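Local structure of Iron(III) ABC transporter, periplasmic iron-compound-binding protein (Vibrio cholerae, 3TEF) at residues A[30-34]-A[52-56]; A[39-45]-A[61-67]; A[70-76]-A[95-99]; A[103-107]-A[120-124]; A[220-224]-A[257-262]. The protein binds iron-loaded catecholate siderophores in the periplasm and probably hands them to an ABC transporter for uptake into the cell. All blocks are in the same frame, centred on the assembly; numbering follows the deposited sequence.

Contacts 1 to 4 belong to the part of the chain built round the parallel sheet 42-43, 22-25, 82-85, 102-104; contact 5 lies against the mixed sheet. Contacts 1 and 2 share the loop that follows strand 42-43, their centres 11 Å apart, and K45 NZ of contact 2 holds Y56 O of contact 1. Contact 2 passes into contact 3 through the backbone bond from D71 N to A64 O, centres 12 Å apart. A32 of contact 1 packs on F105 and L124 of contact 4. The link between contacts 1 and 5 is polar, N258 ND2 to Y52 OH at 3.0 Å. Contact 5 approaches R88 and R177, arginines that may face the siderophore cleft.

Contact 1. Residues A[30-34]-A[52-56]; sequences LDAID and YLAKY
L30 and D34 of helix 27-35 approach the ring of Y56 from two directions. CD1 of L30 sits over one face, 3.9 Å from the ring centroid and only 6° off its normal, a CH-pi contact. The L30 branch lies there because its CG is anti to the backbone N (chi1 -176°), which sends the side chain off the helix toward the loop. At the ring's edge, Y56 OH donates to D34 OD1 at 2.6 Å, meeting the anti side of a carboxylate turned 82° from the ring. Water 2 also donates to this oxygen and passes the link on to K55 NZ, while the CG of K55 covers the other ring face. L53 lies alongside the helix, CD1 4.1 Å from L30 CG and CD2 4.0 Å from D34 CB, the side chains running past each other. Y52 OH makes a weak bond to D31 OD2; that carboxylate is gripped more firmly by the backbone N atoms of K268 and A269, and Y52 OH also binds N258 ND2. Leucine suits the apolar middle, tyrosine and aspartate its polar rim. This is a helix-to-loop junction of the periplasmic binding protein fold, a 3-10 turn lying along helix 27-35.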
# COMPACT_ATOMS: atom_id res chain seq x y z
N LEU A 30 -7.22 2.02 -7.32
CA LEU A 30 -7.99 1.14 -8.20
C LEU A 30 -8.55 -0.09 -7.45
O LEU A 30 -9.73 -0.45 -7.60
CB LEU A 30 -7.14 0.73 -9.41
CG LEU A 30 -7.84 -0.10 -10.49
CD1 LEU A 30 -9.13 0.55 -10.96
CD2 LEU A 30 -6.90 -0.31 -11.66
N ASP A 31 -7.71 -0.73 -6.63
CA ASP A 31 -8.13 -1.83 -5.75
C ASP A 31 -9.35 -1.44 -4.91
O ASP A 31 -10.38 -2.11 -4.96
CB ASP A 31 -6.93 -2.22 -4.88
CG ASP A 31 -7.25 -3.22 -3.79
OD1 ASP A 31 -8.42 -3.41 -3.36
OD2 ASP A 31 -6.27 -3.81 -3.31
N ALA A 32 -9.26 -0.35 -4.15
CA ALA A 32 -10.37 -0.03 -3.26
C ALA A 32 -11.62 0.37 -4.06
O ALA A 32 -12.74 -0.04 -3.74
CB ALA A 32 -9.97 1.08 -2.27
N ILE A 33 -11.41 1.12 -5.13
CA ILE A 33 -12.53 1.58 -5.96
C ILE A 33 -13.25 0.39 -6.61
O ILE A 33 -14.47 0.25 -6.50
CB ILE A 33 -12.08 2.64 -6.98
CG1 ILE A 33 -11.88 3.99 -6.25
CG2 ILE A 33 -13.09 2.78 -8.10
CD1 ILE A 33 -11.21 5.07 -7.07
N ASP A 34 -12.50 -0.49 -7.25
CA ASP A 34 -13.10 -1.68 -7.82
C ASP A 34 -13.76 -2.56 -6.76
O ASP A 34 -14.86 -3.07 -6.96
CB ASP A 34 -12.07 -2.47 -8.63
CG ASP A 34 -12.65 -3.74 -9.21
OD1 ASP A 34 -13.33 -3.65 -10.24
OD2 ASP A 34 -12.43 -4.80 -8.60
N TYR A 52 -5.91 -9.59 -9.48
CA TYR A 52 -7.29 -9.26 -9.13
C TYR A 52 -7.81 -8.00 -9.82
O TYR A 52 -9.01 -7.70 -9.73
CB TYR A 52 -7.52 -9.23 -7.61
CG TYR A 52 -6.72 -8.17 -6.85
CD1 TYR A 52 -7.20 -6.87 -6.71
CD2 TYR A 52 -5.50 -8.49 -6.27
CE1 TYR A 52 -6.47 -5.91 -6.01
CE2 TYR A 52 -4.77 -7.55 -5.57
CZ TYR A 52 -5.26 -6.26 -5.45
OH TYR A 52 -4.52 -5.32 -4.75
N LEU A 53 -6.93 -7.27 -10.51
CA LEU A 53 -7.32 -6.08 -11.28
C LEU A 53 -7.02 -6.25 -12.78
O LEU A 53 -6.94 -5.28 -13.53
CB LEU A 53 -6.60 -4.80 -10.75
CG LEU A 53 -6.93 -4.46 -9.29
CD1 LEU A 53 -6.00 -3.35 -8.80
CD2 LEU A 53 -8.39 -4.05 -9.13
N ALA A 54 -6.90 -7.50 -13.22
CA ALA A 54 -6.43 -7.77 -14.58
C ALA A 54 -7.26 -7.14 -15.69
O ALA A 54 -6.72 -6.79 -16.74
CB ALA A 54 -6.31 -9.29 -14.80
N LYS A 55 -8.57 -7.00 -15.49
CA LYS A 55 -9.39 -6.46 -16.57
C LYS A 55 -8.99 -5.04 -16.94
O LYS A 55 -9.16 -4.61 -18.08
CB LYS A 55 -10.89 -6.53 -16.23
CG LYS A 55 -11.41 -5.45 -15.30
CD LYS A 55 -12.93 -5.53 -15.24
CE LYS A 55 -13.54 -4.43 -14.41
NZ LYS A 55 -15.04 -4.54 -14.31
N TYR A 56 -8.45 -4.31 -15.96
CA TYR A 56 -8.05 -2.93 -16.18
C TYR A 56 -6.77 -2.81 -16.99
O TYR A 56 -6.35 -1.70 -17.33
CB TYR A 56 -7.94 -2.19 -14.84
CG TYR A 56 -9.26 -2.14 -14.11
CD1 TYR A 56 -10.29 -1.33 -14.58
CD2 TYR A 56 -9.49 -2.92 -12.97
CE1 TYR A 56 -11.51 -1.28 -13.93
CE2 TYR A 56 -10.72 -2.87 -12.31
CZ TYR A 56 -11.72 -2.05 -12.80
OH TYR A 56 -12.95 -1.99 -12.17
O HOH W 1 -11.11 -7.86 -7.77
O HOH W 2 -14.49 -5.60 -11.41

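Contact 2. Residues A[39-45]-A[61-67]; sequences EPVAVSK and YPSAGSL
The very short bond from Y61 OH to E39 OE2, 2.5 Å, is the most striking feature here, at one end of a contact built largely from backbone bonds. E39 reaches it with an extended chain, and the carboxylate is turned 55° from the ring. P40 O lies at the edge of the same ring, near its plane, and the ring of Y56 meets it too. Beyond the ring, residues 61-65 run beside strand 42-43, joined to it by a single beta bridge, V43 with S63. V43 N donates to P62 O at 3.1 Å, almost straight along the carbonyl, and K45 N likewise meets G65 O. A64 N reaches V43 O at 2.8 Å from well above the carbonyl plane, 62° out of it. Alanines A42 and A64 are small enough to let the chains close up, and G65 has a positive phi at which a CB would strike the preceding carbonyl. S63 OG accepts from G65 N, making an ST turn. K45, bent at chi2 (-74°), folds back over S63 so that NZ donates to Y61 O at 2.7 Å in the carbonyl plane; the same ammonium also binds Y56 O. Water 3 joins K45 O to L67 N. The lysine charge is met by main-chain carbonyls, which is consistent with its being protonated, and the bonds tie this loop to the edge of the sheet.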
# COMPACT_ATOMS: atom_id res chain seq x y z
N GLU A 39 -16.83 1.32 -11.25
CA GLU A 39 -16.05 1.04 -12.46
C GLU A 39 -15.56 2.33 -13.11
O GLU A 39 -16.36 3.12 -13.58
CB GLU A 39 -16.85 0.22 -13.47
CG GLU A 39 -16.01 -0.24 -14.66
CD GLU A 39 -16.82 -0.96 -15.71
OE1 GLU A 39 -18.04 -1.11 -15.53
OE2 GLU A 39 -16.22 -1.39 -16.72
N PRO A 40 -14.24 2.52 -13.15
CA PRO A 40 -13.65 3.75 -13.69
C PRO A 40 -13.72 3.79 -15.21
O PRO A 40 -13.93 2.74 -15.84
CB PRO A 40 -12.19 3.66 -13.26
CG PRO A 40 -11.93 2.17 -13.23
CD PRO A 40 -13.22 1.56 -12.70
N VAL A 41 -13.55 4.97 -15.78
CA VAL A 41 -13.55 5.15 -17.22
C VAL A 41 -12.15 5.16 -17.83
O VAL A 41 -12.00 4.97 -19.04
CB VAL A 41 -14.30 6.43 -17.66
CG1 VAL A 41 -15.76 6.37 -17.22
CG2 VAL A 41 -13.62 7.68 -17.12
N ALA A 42 -11.13 5.36 -16.99
CA ALA A 42 -9.74 5.36 -17.44
C ALA A 42 -8.85 5.08 -16.23
O ALA A 42 -9.20 5.42 -15.10
CB ALA A 42 -9.38 6.69 -18.07
N VAL A 43 -7.71 4.43 -16.48
CA VAL A 43 -6.84 3.98 -15.40
C VAL A 43 -5.38 4.08 -15.78
O VAL A 43 -5.03 4.00 -16.96
CB VAL A 43 -7.13 2.51 -15.00
CG1 VAL A 43 -8.56 2.38 -14.50
CG2 VAL A 43 -6.86 1.57 -16.18
N SER A 44 -4.52 4.24 -14.78
CA SER A 44 -3.10 4.13 -15.06
C SER A 44 -2.80 2.70 -15.49
O SER A 44 -3.58 1.78 -15.26
CB SER A 44 -2.27 4.53 -13.83
OG SER A 44 -2.72 3.86 -12.68
N LYS A 45 -1.66 2.55 -16.16
CA LYS A 45 -1.20 1.27 -16.64
C LYS A 45 0.15 1.00 -16.01
O LYS A 45 0.99 1.91 -15.93
CB LYS A 45 -1.10 1.30 -18.16
CG LYS A 45 -2.38 1.71 -18.86
CD LYS A 45 -3.44 0.60 -18.85
CE LYS A 45 -4.74 1.10 -19.46
NZ LYS A 45 -5.68 -0.05 -19.76
N TYR A 61 -10.09 0.04 -21.12
CA TYR A 61 -9.89 1.20 -20.25
C TYR A 61 -8.71 2.04 -20.75
O TYR A 61 -7.56 1.60 -20.69
CB TYR A 61 -9.65 0.71 -18.82
CG TYR A 61 -10.79 -0.13 -18.30
CD1 TYR A 61 -11.89 0.46 -17.71
CD2 TYR A 61 -10.79 -1.53 -18.46
CE1 TYR A 61 -12.94 -0.28 -17.25
CE2 TYR A 61 -11.84 -2.29 -17.99
CZ TYR A 61 -12.92 -1.65 -17.39
OH TYR A 61 -13.97 -2.40 -16.93
N PRO A 62 -8.99 3.25 -21.26
CA PRO A 62 -7.93 4.12 -21.78
C PRO A 62 -6.90 4.43 -20.70
O PRO A 62 -7.26 4.51 -19.53
CB PRO A 62 -8.68 5.40 -22.17
CG PRO A 62 -10.07 4.93 -22.45
CD PRO A 62 -10.33 3.81 -21.47
N SER A 63 -5.65 4.59 -21.10
CA SER A 63 -4.57 4.83 -20.16
C SER A 63 -4.61 6.26 -19.65
O SER A 63 -4.62 7.20 -20.44
CB SER A 63 -3.21 4.61 -20.82
OG SER A 63 -2.18 4.94 -19.91
N ALA A 64 -4.60 6.40 -18.34
CA ALA A 64 -4.52 7.71 -17.71
C ALA A 64 -3.08 8.04 -17.35
O ALA A 64 -2.82 9.04 -16.65
CB ALA A 64 -5.41 7.75 -16.49
N GLY A 65 -2.15 7.22 -17.82
CA GLY A 65 -0.73 7.41 -17.58
C GLY A 65 -0.12 6.29 -16.76
O GLY A 65 -0.68 5.20 -16.71
N SER A 66 1.03 6.56 -16.16
CA SER A 66 1.71 5.58 -15.33
C SER A 66 1.35 5.83 -13.88
O SER A 66 0.53 6.69 -13.60
CB SER A 66 3.23 5.68 -15.50
OG SER A 66 3.73 6.88 -14.93
N LEU A 67 1.95 5.07 -12.96
CA LEU A 67 1.71 5.28 -11.54
C LEU A 67 2.20 6.65 -11.10
O LEU A 67 1.68 7.21 -10.14
CB LEU A 67 2.40 4.22 -10.68
CG LEU A 67 2.01 2.76 -10.90
CD1 LEU A 67 2.69 1.89 -9.84
CD2 LEU A 67 0.50 2.55 -10.88
O HOH W 3 3.02 2.70 -14.30

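Contact 3. Residues A[70-76]-A[95-99]; sequences PDFETIY and ELSKI
Two helices of the parallel-sheet domain, 72-77 and 93-99, lie nearly parallel; the axes of their segments 72-76 and 95-99 are 10.6 Å apart and cross at -19°. L96 is the hub. Its CD2 touches P70 CB and I75 CD1, each at 3.8 Å, and comes 3.6 Å from F72 CE1, so a single methyl of this branched side chain serves three neighbours. F72 leans across to the second helix with its CG beside the backbone N (chi1 -61°), which brings CE1 within 3.5 Å of E95 CB; P70 CB lies over one face of the ring, offset toward its rim. I99 completes the seam: its CD1 lies near the plane of the F72 ring, at the edge, and its CG2 reaches I75 CG2 and the edge of the Y76 ring. D71 is the N-cap of helix 72-77, with OD1 accepting from T74 N at 3.1 Å, and K98 NZ forms a salt bridge to E95 OE1. Apolar residues suit the seam because I75 and L96 also rest on strand 82-85. Near-parallel helices packed on one side of a parallel sheet are typical of the Rossmann-like lobes of periplasmic binding proteins.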
# COMPACT_ATOMS: atom_id res chain seq x y z
N PRO A 70 0.78 11.22 -14.87
CA PRO A 70 -0.54 11.24 -15.52
C PRO A 70 -0.43 11.67 -16.98
O PRO A 70 0.43 12.49 -17.32
CB PRO A 70 -1.31 12.30 -14.71
CG PRO A 70 -0.59 12.38 -13.40
CD PRO A 70 0.86 12.21 -13.77
N ASP A 71 -1.29 11.10 -17.81
CA ASP A 71 -1.46 11.55 -19.19
C ASP A 71 -2.56 12.60 -19.18
O ASP A 71 -3.74 12.30 -19.32
CB ASP A 71 -1.85 10.37 -20.08
CG ASP A 71 -2.00 10.77 -21.54
OD1 ASP A 71 -2.10 11.99 -21.83
OD2 ASP A 71 -2.02 9.87 -22.40
N PHE A 72 -2.16 13.86 -18.98
CA PHE A 72 -3.13 14.93 -18.80
C PHE A 72 -4.05 15.07 -20.01
O PHE A 72 -5.25 15.30 -19.86
CB PHE A 72 -2.43 16.27 -18.50
CG PHE A 72 -1.60 16.25 -17.25
CD1 PHE A 72 -2.19 16.32 -16.00
CD2 PHE A 72 -0.21 16.17 -17.32
CE1 PHE A 72 -1.42 16.30 -14.85
CE2 PHE A 72 0.56 16.14 -16.17
CZ PHE A 72 -0.05 16.21 -14.94
N GLU A 73 -3.49 14.93 -21.20
CA GLU A 73 -4.30 15.09 -22.40
C GLU A 73 -5.42 14.06 -22.46
O GLU A 73 -6.58 14.40 -22.70
CB GLU A 73 -3.42 15.05 -23.66
CG GLU A 73 -2.32 16.11 -23.67
CD GLU A 73 -1.40 16.03 -24.88
OE1 GLU A 73 -1.59 15.11 -25.72
OE2 GLU A 73 -0.49 16.88 -25.00
N THR A 74 -5.10 12.80 -22.21
CA THR A 74 -6.11 11.75 -22.27
C THR A 74 -7.13 11.94 -21.15
O THR A 74 -8.33 11.80 -21.35
CB THR A 74 -5.49 10.35 -22.18
OG1 THR A 74 -4.67 10.14 -23.34
CG2 THR A 74 -6.58 9.28 -22.13
N ILE A 75 -6.64 12.28 -19.96
CA ILE A 75 -7.53 12.49 -18.83
C ILE A 75 -8.56 13.59 -19.15
O ILE A 75 -9.75 13.43 -18.88
CB ILE A 75 -6.74 12.82 -17.55
CG1 ILE A 75 -5.88 11.60 -17.17
CG2 ILE A 75 -7.68 13.23 -16.41
CD1 ILE A 75 -4.98 11.78 -15.97
N TYR A 76 -8.09 14.68 -19.74
CA TYR A 76 -8.99 15.77 -20.10
C TYR A 76 -10.05 15.30 -21.10
O TYR A 76 -11.22 15.64 -20.98
CB TYR A 76 -8.22 16.95 -20.69
CG TYR A 76 -9.12 18.11 -21.08
CD1 TYR A 76 -9.62 18.97 -20.11
CD2 TYR A 76 -9.48 18.32 -22.40
CE1 TYR A 76 -10.45 20.02 -20.46
CE2 TYR A 76 -10.32 19.37 -22.75
CZ TYR A 76 -10.80 20.21 -21.78
OH TYR A 76 -11.63 21.26 -22.13
N GLU A 95 -1.94 20.11 -11.10
CA GLU A 95 -2.33 20.07 -12.50
C GLU A 95 -3.63 19.30 -12.71
O GLU A 95 -4.51 19.73 -13.46
CB GLU A 95 -1.21 19.50 -13.37
CG GLU A 95 -0.01 20.42 -13.48
CD GLU A 95 -0.31 21.63 -14.35
OE1 GLU A 95 -1.16 21.49 -15.25
OE2 GLU A 95 0.28 22.70 -14.12
N LEU A 96 -3.76 18.16 -12.03
CA LEU A 96 -4.97 17.35 -12.18
C LEU A 96 -6.17 18.09 -11.58
O LEU A 96 -7.28 17.99 -12.10
CB LEU A 96 -4.79 15.98 -11.50
CG LEU A 96 -3.77 15.01 -12.09
CD1 LEU A 96 -3.53 13.83 -11.12
CD2 LEU A 96 -4.19 14.48 -13.48
N SER A 97 -5.94 18.86 -10.51
CA SER A 97 -7.05 19.51 -9.83
C SER A 97 -7.72 20.56 -10.74
O SER A 97 -8.88 20.91 -10.53
CB SER A 97 -6.61 20.14 -8.49
OG SER A 97 -5.67 21.19 -8.68
N LYS A 98 -7.00 21.02 -11.76
CA LYS A 98 -7.58 21.96 -12.71
C LYS A 98 -8.61 21.28 -13.59
O LYS A 98 -9.59 21.92 -14.01
CB LYS A 98 -6.49 22.58 -13.59
CG LYS A 98 -5.60 23.54 -12.84
CD LYS A 98 -4.67 24.25 -13.82
CE LYS A 98 -3.78 23.26 -14.54
NZ LYS A 98 -2.87 23.96 -15.50
N ILE A 99 -8.40 20.00 -13.87
CA ILE A 99 -9.20 19.27 -14.84
C ILE A 99 -10.51 18.81 -14.24
O ILE A 99 -11.56 18.90 -14.88
CB ILE A 99 -8.43 18.03 -15.38
CG1 ILE A 99 -7.18 18.47 -16.14
CG2 ILE A 99 -9.32 17.17 -16.28
CD1 ILE A 99 -6.35 17.31 -16.66

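Contact 4. Residues A[103-107]-A[120-124]; sequences IVFAA and QWRNL
The apolar part of this contact turns on the ring of F105, which reaches out to three residues of helix 113-128. F105 CE1 lies 3.4 Å from Q120 CB and 3.7 Å from L124 CD1, both approached obliquely. Its CZ comes to the edge of the W121 indole, 3.8 Å from CD1 and near the indole plane, so the two rings meet by their rims. F105 has CG anti to its N (chi1 -177°), a setting that carries the ring away from the strand end toward the helix. A flat, wide phenyl suits a place where one side chain must span successive turns of a helix. L124 supplies a branched end beside it.

The polar part centres on water 4, which bridges the segments, donating to V104 O at 2.9 Å and accepting from N123 ND2 at 2.9 Å. N123 ND2 also donates to E7 O, and W121 NE1 to S265 O. Q120 is bent at chi2 (-48°), which brings its CG 3.2 Å from A106 O; A106 turns its methyl away from the helix and meets Q120 through its carbonyl.

Strand 102-104 is the outermost strand on its side of the parallel sheet, pairing with 82-85. Helix 113-128 covers its end, with A29 and A32 of helix 27-35 packed on F105, strand 3-8 beside I103, and helix 131-154 behind W121.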
# COMPACT_ATOMS: atom_id res chain seq x y z
N ILE A 103 -8.82 13.65 -5.72
CA ILE A 103 -8.60 13.24 -4.34
C ILE A 103 -7.40 12.33 -4.29
O ILE A 103 -7.23 11.47 -5.18
CB ILE A 103 -9.81 12.48 -3.78
CG1 ILE A 103 -11.00 13.44 -3.61
CG2 ILE A 103 -9.48 11.77 -2.46
CD1 ILE A 103 -12.31 12.70 -3.35
N VAL A 104 -6.58 12.49 -3.27
CA VAL A 104 -5.46 11.58 -3.05
C VAL A 104 -5.87 10.46 -2.10
O VAL A 104 -6.52 10.69 -1.08
CB VAL A 104 -4.21 12.30 -2.52
CG1 VAL A 104 -3.13 11.28 -2.14
CG2 VAL A 104 -3.68 13.27 -3.55
N PHE A 105 -5.52 9.23 -2.48
CA PHE A 105 -5.90 8.03 -1.73
C PHE A 105 -4.60 7.41 -1.25
O PHE A 105 -3.81 6.89 -2.05
CB PHE A 105 -6.67 7.07 -2.68
CG PHE A 105 -7.18 5.81 -2.01
CD1 PHE A 105 -8.44 5.78 -1.41
CD2 PHE A 105 -6.42 4.65 -2.03
CE1 PHE A 105 -8.92 4.63 -0.81
CE2 PHE A 105 -6.90 3.48 -1.41
CZ PHE A 105 -8.15 3.48 -0.81
N ALA A 106 -4.33 7.51 0.05
CA ALA A 106 -3.01 7.14 0.53
C ALA A 106 -2.98 6.92 2.03
O ALA A 106 -3.80 7.49 2.77
CB ALA A 106 -1.99 8.25 0.15
N ALA A 107 -2.02 6.13 2.48
CA ALA A 107 -1.76 5.90 3.90
C ALA A 107 -0.87 7.01 4.45
O ALA A 107 -0.10 7.61 3.71
CB ALA A 107 -1.09 4.59 4.10
N GLN A 120 -9.39 6.63 4.33
CA GLN A 120 -9.41 6.62 2.87
C GLN A 120 -10.64 5.87 2.38
O GLN A 120 -11.30 6.31 1.42
CB GLN A 120 -8.14 5.98 2.26
CG GLN A 120 -6.81 6.51 2.80
CD GLN A 120 -6.74 8.04 2.83
OE1 GLN A 120 -6.75 8.65 3.91
NE2 GLN A 120 -6.65 8.65 1.67
N TRP A 121 -10.96 4.74 3.01
CA TRP A 121 -12.16 4.01 2.61
C TRP A 121 -13.41 4.82 2.95
O TRP A 121 -14.35 4.88 2.17
CB TRP A 121 -12.23 2.61 3.25
CG TRP A 121 -11.07 1.70 2.93
CD1 TRP A 121 -10.01 1.94 2.09
CD2 TRP A 121 -10.85 0.39 3.48
NE1 TRP A 121 -9.16 0.86 2.09
CE2 TRP A 121 -9.65 -0.10 2.94
CE3 TRP A 121 -11.57 -0.41 4.39
CZ2 TRP A 121 -9.14 -1.36 3.27
CZ3 TRP A 121 -11.06 -1.66 4.72
CH2 TRP A 121 -9.86 -2.12 4.17
N ARG A 122 -13.42 5.46 4.12
CA ARG A 122 -14.55 6.30 4.48
C ARG A 122 -14.74 7.45 3.50
O ARG A 122 -15.87 7.81 3.17
CB ARG A 122 -14.45 6.80 5.93
CG ARG A 122 -14.83 5.71 6.94
CD ARG A 122 -14.77 6.18 8.40
NE ARG A 122 -15.21 5.08 9.26
CZ ARG A 122 -14.45 4.46 10.15
NH1 ARG A 122 -13.19 4.83 10.33
NH2 ARG A 122 -14.95 3.46 10.86
N ASN A 123 -13.63 7.99 2.99
CA ASN A 123 -13.71 9.02 1.95
C ASN A 123 -14.42 8.52 0.70
O ASN A 123 -15.28 9.21 0.15
CB ASN A 123 -12.32 9.55 1.59
CG ASN A 123 -11.77 10.50 2.63
OD1 ASN A 123 -12.49 10.95 3.52
ND2 ASN A 123 -10.48 10.82 2.52
N LEU A 124 -14.05 7.33 0.24
CA LEU A 124 -14.77 6.67 -0.85
C LEU A 124 -16.25 6.48 -0.51
O LEU A 124 -17.13 6.75 -1.34
CB LEU A 124 -14.13 5.32 -1.19
CG LEU A 124 -12.69 5.36 -1.69
CD1 LEU A 124 -12.29 3.96 -2.17
CD2 LEU A 124 -12.58 6.37 -2.82
O HOH W 4 -8.83 9.82 0.38

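Contact 5. Residues A[220-224]-A[257-262]; sequences DRDKV and VNAWYI
The guanidinium of R221 and the ring of Y261 stand almost perpendicular, their planes 85° apart. Y261 OH comes to the edge of the guanidinium, close to its plane, and takes a hydrogen bond from R221 NE at 2.8 Å with an N-H...O angle of 151°. NE lies oblique to the tyrosine ring, while R88 makes a cation-pi contact with it. R221 gets there with CG anti to the backbone N (chi1 179°), and the extended chain lays CD beside the hydroxyl too, 3.4 Å from Y261 OH. NH1 of the same arginine is held by S165 OG, which limits rotation of the group.

Next to the polar pair, V257 packs against residues 220-224. Its CG2 lies against the D220 carbonyl, 3.0 Å from O, a close approach, and meets the methylenes of K223; its CG1 reaches V224 CG2 at 3.7 Å. V224 CG2 touches I262 CD1 as well, at 3.8 Å. The beta-branched valines suit this site because they pack closely without needing a long reach. Helix 257-262 has a wider pi-type turn at 258-262, where I262 N reaches V257 O weakly, besides the ordinary bond of Y261 N to V257 O.

Y261 O accepts from R88 NH2. The chemistry is thus a mixed one: an apolar seam of valines and an isoleucine holds the short helix beside the end of strand 215-220, and two arginines fix the tyrosine, R221 holding its hydroxyl in place while R88 packs on its ring.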
# COMPACT_ATOMS: atom_id res chain seq x y z
N ASP A 220 10.28 -8.07 -1.59
CA ASP A 220 11.06 -8.26 -2.81
C ASP A 220 10.58 -7.29 -3.87
O ASP A 220 9.71 -7.61 -4.67
CB ASP A 220 10.91 -9.70 -3.30
CG ASP A 220 11.78 -10.00 -4.53
OD1 ASP A 220 12.60 -9.14 -4.91
OD2 ASP A 220 11.64 -11.11 -5.09
N ARG A 221 11.14 -6.09 -3.87
CA ARG A 221 10.65 -5.06 -4.76
C ARG A 221 10.77 -5.47 -6.23
O ARG A 221 9.95 -5.10 -7.06
CB ARG A 221 11.38 -3.74 -4.52
CG ARG A 221 10.92 -2.63 -5.43
CD ARG A 221 11.51 -1.31 -4.98
NE ARG A 221 11.09 -0.23 -5.86
CZ ARG A 221 11.70 0.07 -7.00
NH1 ARG A 221 12.76 -0.63 -7.38
NH2 ARG A 221 11.26 1.07 -7.75
N ASP A 222 11.80 -6.26 -6.54
CA ASP A 222 12.04 -6.63 -7.92
C ASP A 222 10.90 -7.47 -8.50
O ASP A 222 10.68 -7.45 -9.71
CB ASP A 222 13.39 -7.34 -8.07
CG ASP A 222 14.55 -6.41 -7.80
OD1 ASP A 222 14.39 -5.19 -8.00
OD2 ASP A 222 15.63 -6.90 -7.39
N LYS A 223 10.16 -8.17 -7.65
CA LYS A 223 9.05 -9.00 -8.11
C LYS A 223 8.09 -8.25 -9.03
O LYS A 223 7.59 -8.80 -10.01
CB LYS A 223 8.28 -9.61 -6.93
CG LYS A 223 8.85 -10.93 -6.37
CD LYS A 223 7.95 -11.48 -5.25
CE LYS A 223 8.73 -12.29 -4.21
NZ LYS A 223 8.15 -12.17 -2.82
N VAL A 224 7.82 -6.98 -8.71
CA VAL A 224 6.85 -6.20 -9.47
C VAL A 224 7.49 -5.22 -10.44
O VAL A 224 6.79 -4.55 -11.20
CB VAL A 224 5.90 -5.40 -8.54
CG1 VAL A 224 5.03 -6.36 -7.72
CG2 VAL A 224 6.69 -4.47 -7.64
N VAL A 257 4.32 -8.35 -2.36
CA VAL A 257 4.84 -7.05 -2.76
C VAL A 257 3.75 -6.10 -3.25
O VAL A 257 3.76 -4.92 -2.90
CB VAL A 257 5.94 -7.18 -3.83
CG1 VAL A 257 6.46 -5.79 -4.20
CG2 VAL A 257 7.06 -8.05 -3.31
N ASN A 258 2.81 -6.60 -4.04
CA ASN A 258 1.70 -5.76 -4.45
C ASN A 258 0.95 -5.17 -3.25
O ASN A 258 0.69 -3.98 -3.19
CB ASN A 258 0.71 -6.53 -5.32
CG ASN A 258 -0.54 -5.71 -5.62
OD1 ASN A 258 -0.49 -4.78 -6.42
ND2 ASN A 258 -1.64 -6.04 -4.94
N ALA A 259 0.61 -6.03 -2.30
CA ALA A 259 -0.25 -5.61 -1.21
C ALA A 259 0.43 -4.56 -0.32
O ALA A 259 -0.22 -3.62 0.11
CB ALA A 259 -0.68 -6.79 -0.37
N TRP A 260 1.71 -4.76 -0.03
CA TRP A 260 2.42 -3.91 0.95
C TRP A 260 3.08 -2.67 0.35
O TRP A 260 3.24 -1.66 1.04
CB TRP A 260 3.49 -4.72 1.69
CG TRP A 260 2.94 -5.78 2.62
CD1 TRP A 260 2.48 -7.02 2.27
CD2 TRP A 260 2.82 -5.70 4.05
NE1 TRP A 260 2.07 -7.70 3.38
CE2 TRP A 260 2.27 -6.91 4.49
CE3 TRP A 260 3.10 -4.70 5.00
CZ2 TRP A 260 2.00 -7.17 5.84
CZ3 TRP A 260 2.85 -4.96 6.33
CH2 TRP A 260 2.31 -6.19 6.74
N TYR A 261 3.46 -2.76 -0.92
CA TYR A 261 4.31 -1.74 -1.51
C TYR A 261 3.62 -0.97 -2.65
O TYR A 261 3.74 0.25 -2.76
CB TYR A 261 5.61 -2.39 -1.99
CG TYR A 261 6.60 -1.42 -2.60
CD1 TYR A 261 7.27 -0.50 -1.81
CD2 TYR A 261 6.85 -1.43 -3.96
CE1 TYR A 261 8.18 0.40 -2.37
CE2 TYR A 261 7.76 -0.55 -4.54
CZ TYR A 261 8.41 0.36 -3.74
OH TYR A 261 9.31 1.23 -4.31
N ILE A 262 2.88 -1.69 -3.49
CA ILE A 262 2.25 -1.10 -4.67
C ILE A 262 0.84 -0.58 -4.41
O ILE A 262 0.55 0.59 -4.66
CB ILE A 262 2.20 -2.11 -5.85
CG1 ILE A 262 3.62 -2.55 -6.26
CG2 ILE A 262 1.43 -1.51 -7.03
CD1 ILE A 262 4.47 -1.45 -6.84